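Local coordinates for integron gene cassette protein HFX_CASS2 (Uncultured bacterium, PDB 3FXH) that is of unknown function, an all-helical product of a mobile integron gene cassette recovered from an uncultured sewage-outfall bacterium, at residues A[31-36]-A[74-79]. Sequence-based numbering, arbitrary orientation.
Sequences VHEIIR and IKLYYL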
ATOM      1  N   VAL A  31       7.734   1.802   7.253  1.00 21.29           N
ATOM      2  CA  VAL A  31       7.247   1.778   5.869  1.00 20.80           C
ATOM      3  C   VAL A  31       5.754   1.479   5.834  1.00 23.72           C
ATOM      4  O   VAL A  31       5.019   2.052   5.033  1.00 25.06           O
ATOM      5  CB  VAL A  31       8.045   0.767   4.967  1.00 24.44           C
ATOM      6  CG1 VAL A  31       7.357   0.592   3.615  1.00 24.68           C
ATOM      7  CG2 VAL A  31       9.471   1.245   4.760  1.00 25.87           C
ATOM      8  N   HIS A  32       5.288   0.601   6.714  1.00 26.34           N
ATOM      9  CA  HIS A  32       3.847   0.366   6.835  1.00 26.42           C
ATOM     10  C   HIS A  32       3.161   1.670   7.244  1.00 25.77           C
ATOM     11  O   HIS A  32       2.073   1.991   6.770  1.00 22.71           O
ATOM     12  CB  HIS A  32       3.540  -0.747   7.857  1.00 24.63           C
ATOM     13  CG  HIS A  32       3.723  -2.134   7.317  1.00 27.10           C
ATOM     14  ND1 HIS A  32       2.840  -3.158   7.580  1.00 32.73           N
ATOM     15  CD2 HIS A  32       4.688  -2.663   6.528  1.00 31.44           C
ATOM     16  CE1 HIS A  32       3.262  -4.262   6.988  1.00 35.61           C
ATOM     17  NE2 HIS A  32       4.378  -3.989   6.340  1.00 26.71           N
ATOM     18  N   GLU A  33       3.818   2.428   8.110  1.00 26.39           N
ATOM     19  CA  GLU A  33       3.311   3.725   8.529  1.00 26.90           C
ATOM     20  C   GLU A  33       3.239   4.732   7.380  1.00 25.41           C
ATOM     21  O   GLU A  33       2.287   5.510   7.275  1.00 23.69           O
ATOM     22  CB  GLU A  33       4.168   4.290   9.664  1.00 24.49           C
ATOM     23  CG  GLU A  33       3.993   5.769   9.862  1.00 27.60           C
ATOM     24  CD  GLU A  33       4.490   6.224  11.216  1.00 27.43           C
ATOM     25  OE1 GLU A  33       5.572   6.834  11.288  1.00 32.17           O
ATOM     26  OE2 GLU A  33       3.793   5.957  12.213  1.00 32.99           O
ATOM     27  N   ILE A  34       4.260   4.751   6.533  1.00 23.68           N
ATOM     28  CA  ILE A  34       4.205   5.633   5.380  1.00 22.25           C
ATOM     29  C   ILE A  34       3.003   5.302   4.511  1.00 20.50           C
ATOM     30  O   ILE A  34       2.262   6.189   4.105  1.00 22.42           O
ATOM     31  CB  ILE A  34       5.474   5.545   4.526  1.00 26.88           C
ATOM     32  CG1 ILE A  34       6.659   6.140   5.289  1.00 29.27           C
ATOM     33  CG2 ILE A  34       5.274   6.288   3.206  1.00 27.05           C
ATOM     34  CD1 ILE A  34       8.024   5.746   4.703  1.00 25.05           C
ATOM     35  N   ILE A  35       2.830   4.024   4.199  1.00 20.65           N
ATOM     36  CA  ILE A  35       1.701   3.617   3.366  1.00 19.25           C
ATOM     37  C   ILE A  35       0.382   4.071   3.987  1.00 19.65           C
ATOM     38  O   ILE A  35      -0.454   4.673   3.313  1.00 19.29           O
ATOM     39  CB  ILE A  35       1.698   2.095   3.078  1.00 22.92           C
ATOM     40  CG1 ILE A  35       2.946   1.720   2.265  1.00 20.18           C
ATOM     41  CG2 ILE A  35       0.393   1.696   2.351  1.00 18.33           C
ATOM     42  CD1 ILE A  35       3.072   0.218   1.939  1.00 20.74           C
ATOM     43  N   ARG A  36       0.212   3.817   5.276  1.00 20.43           N
ATOM     44  CA  ARG A  36      -0.997   4.256   5.991  1.00 21.34           C
ATOM     45  C   ARG A  36      -1.247   5.764   5.862  1.00 20.67           C
ATOM     46  O   ARG A  36      -2.346   6.187   5.539  1.00 24.72           O
ATOM     47  CB  ARG A  36      -0.920   3.870   7.476  1.00 24.20           C
ATOM     48  CG  ARG A  36      -2.110   4.357   8.312  1.00 23.04           C
ATOM     49  CD  ARG A  36      -1.830   4.254   9.805  1.00 28.11           C
ATOM     50  NE  ARG A  36      -0.934   5.316  10.264  1.00 26.37           N
ATOM     51  CZ  ARG A  36       0.183   5.104  10.953  1.00 33.51           C
ATOM     52  NH1 ARG A  36       0.550   3.870  11.251  1.00 33.75           N
ATOM     53  NH2 ARG A  36       0.929   6.125  11.346  1.00 32.23           N
ATOM     54  N   ILE A  74      -0.846  14.807   9.577  1.00 35.98           N
ATOM     55  CA  ILE A  74      -0.074  13.565   9.422  1.00 37.70           C
ATOM     56  C   ILE A  74       0.364  12.992  10.767  1.00 39.60           C
ATOM     57  O   ILE A  74       0.787  13.732  11.654  1.00 37.64           O
ATOM     58  CB  ILE A  74       1.156  13.754   8.480  1.00 37.72           C
ATOM     59  CG1 ILE A  74       1.596  12.408   7.885  1.00 35.55           C
ATOM     60  CG2 ILE A  74       2.325  14.456   9.199  1.00 31.33           C
ATOM     61  CD1 ILE A  74       2.517  12.553   6.691  1.00 28.12           C
ATOM     62  N   LYS A  75       0.240  11.672  10.908  1.00 40.79           N
ATOM     63  CA  LYS A  75       0.623  10.976  12.143  1.00 42.81           C
ATOM     64  C   LYS A  75       1.790  10.044  11.883  1.00 41.05           C
ATOM     65  O   LYS A  75       1.612   8.989  11.265  1.00 30.31           O
ATOM     66  CB  LYS A  75      -0.541  10.155  12.704  1.00 36.95           C
ATOM     67  CG  LYS A  75      -1.670  10.981  13.276  1.00 50.04           C
ATOM     68  CD  LYS A  75      -2.628  10.112  14.070  1.00 63.24           C
ATOM     69  CE  LYS A  75      -3.604  10.959  14.873  1.00 67.41           C
ATOM     70  NZ  LYS A  75      -4.520  10.103  15.679  1.00 71.59           N
ATOM     71  N   LEU A  76       2.974  10.430  12.359  1.00 33.86           N
ATOM     72  CA  LEU A  76       4.189   9.661  12.113  1.00 39.50           C
ATOM     73  C   LEU A  76       4.880   9.247  13.404  1.00 45.22           C
ATOM     74  O   LEU A  76       5.747   9.957  13.905  1.00 48.62           O
ATOM     75  CB  LEU A  76       5.155  10.465  11.250  1.00 39.47           C
ATOM     76  CG  LEU A  76       4.635  10.777   9.845  1.00 39.83           C
ATOM     77  CD1 LEU A  76       5.348  11.981   9.253  1.00 42.45           C
ATOM     78  CD2 LEU A  76       4.737   9.559   8.937  1.00 31.48           C
ATOM     79  N   TYR A  77       4.514   8.086  13.933  1.00 43.27           N
ATOM     80  CA  TYR A  77       5.123   7.622  15.173  1.00 46.57           C
ATOM     81  C   TYR A  77       6.582   7.218  14.975  1.00 48.03           C
ATOM     82  O   TYR A  77       7.396   7.340  15.889  1.00 51.32           O
ATOM     83  CB  TYR A  77       4.311   6.483  15.786  1.00 46.40           C
ATOM     84  CG  TYR A  77       2.921   6.911  16.187  1.00 55.95           C
ATOM     85  CD1 TYR A  77       2.694   7.544  17.401  1.00 55.56           C
ATOM     86  CD2 TYR A  77       1.835   6.703  15.343  1.00 53.97           C
ATOM     87  CE1 TYR A  77       1.429   7.949  17.769  1.00 61.45           C
ATOM     88  CE2 TYR A  77       0.563   7.105  15.707  1.00 56.96           C
ATOM     89  CZ  TYR A  77       0.368   7.726  16.920  1.00 62.35           C
ATOM     90  OH  TYR A  77      -0.893   8.124  17.291  1.00 70.23           O
ATOM     91  N   TYR A  78       6.911   6.746  13.778  1.00 40.25           N
ATOM     92  CA  TYR A  78       8.286   6.354  13.486  1.00 39.93           C
ATOM     93  C   TYR A  78       9.117   7.448  12.824  1.00 38.62           C
ATOM     94  O   TYR A  78      10.302   7.590  13.116  1.00 49.49           O
ATOM     95  CB  TYR A  78       8.313   5.097  12.614  1.00 34.62           C
ATOM     96  CG  TYR A  78       7.835   3.867  13.339  1.00 39.20           C
ATOM     97  CD1 TYR A  78       6.492   3.515  13.330  1.00 32.59           C
ATOM     98  CD2 TYR A  78       8.723   3.059  14.041  1.00 37.92           C
ATOM     99  CE1 TYR A  78       6.044   2.395  13.999  1.00 31.74           C
ATOM    100  CE2 TYR A  78       8.281   1.933  14.713  1.00 40.54           C
ATOM    101  CZ  TYR A  78       6.941   1.607  14.687  1.00 39.77           C
ATOM    102  OH  TYR A  78       6.488   0.489  15.341  1.00 47.80           O
ATOM    103  N   LEU A  79       8.499   8.220  11.930  1.00 39.22           N
ATOM    104  CA  LEU A  79       9.267   9.073  11.025  1.00 34.03           C
ATOM    105  C   LEU A  79       9.294  10.564  11.386  1.00 41.06           C
ATOM    106  O   LEU A  79       9.937  11.357  10.695  1.00 41.64           O
ATOM    107  CB  LEU A  79       8.806   8.864   9.583  1.00 31.19           C
ATOM    108  CG  LEU A  79       9.015   7.401   9.167  1.00 35.99           C
ATOM    109  CD1 LEU A  79       8.106   7.010   8.031  1.00 39.75           C
ATOM    110  CD2 LEU A  79      10.476   7.133   8.822  1.00 38.74           C
TER
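E33, on helix 24-43, faces L76 in the irregular loop 74-79 with their CA atoms 7.0 Å apart, a gap that one acidic side chain bridges. With CG anti to the backbone N (chi1 162°) and the chain extended beyond it, E33 carries its buried carboxylate straight to the turning backbone at 77-79. OE1 accepts from Y78 N at 2.8 Å on its syn side and more weakly from L79 N, while OE2 takes Y77 N, also syn and also at 2.8 Å. Glutamate suits the place because its two oxygens can each accept amide hydrogens from successive residues of an irregular loop. R36, long and ending in a planar donor group, completes the grip: its NH2 forms a salt bridge of 3.0 Å with the anti side of E33 OE2, entering from the same face as Y77 N, both somewhat out of the carboxylate plane. The same nitrogen donates to K75 O, which lies in the guanidinium plane. In this all-helical fold the contact ties the long connection between helices 62-69 and 88-102 onto helix 24-43. A glutamine in place of E33 would put an NH2 where one oxygen now accepts, so that at least one loop amide would probably lose its acceptor and R36 the carboxylate of this salt bridge. Next to the polar cluster, I34 CD1 packs on L79 CD1 at 3.6 Å, the two branched apolar chains crossing at about a right angle and suited to packing with I94 of helix 88-102. The Y78 ring turns its edge to the E33 carboxylate and packs edge-to-face with H26.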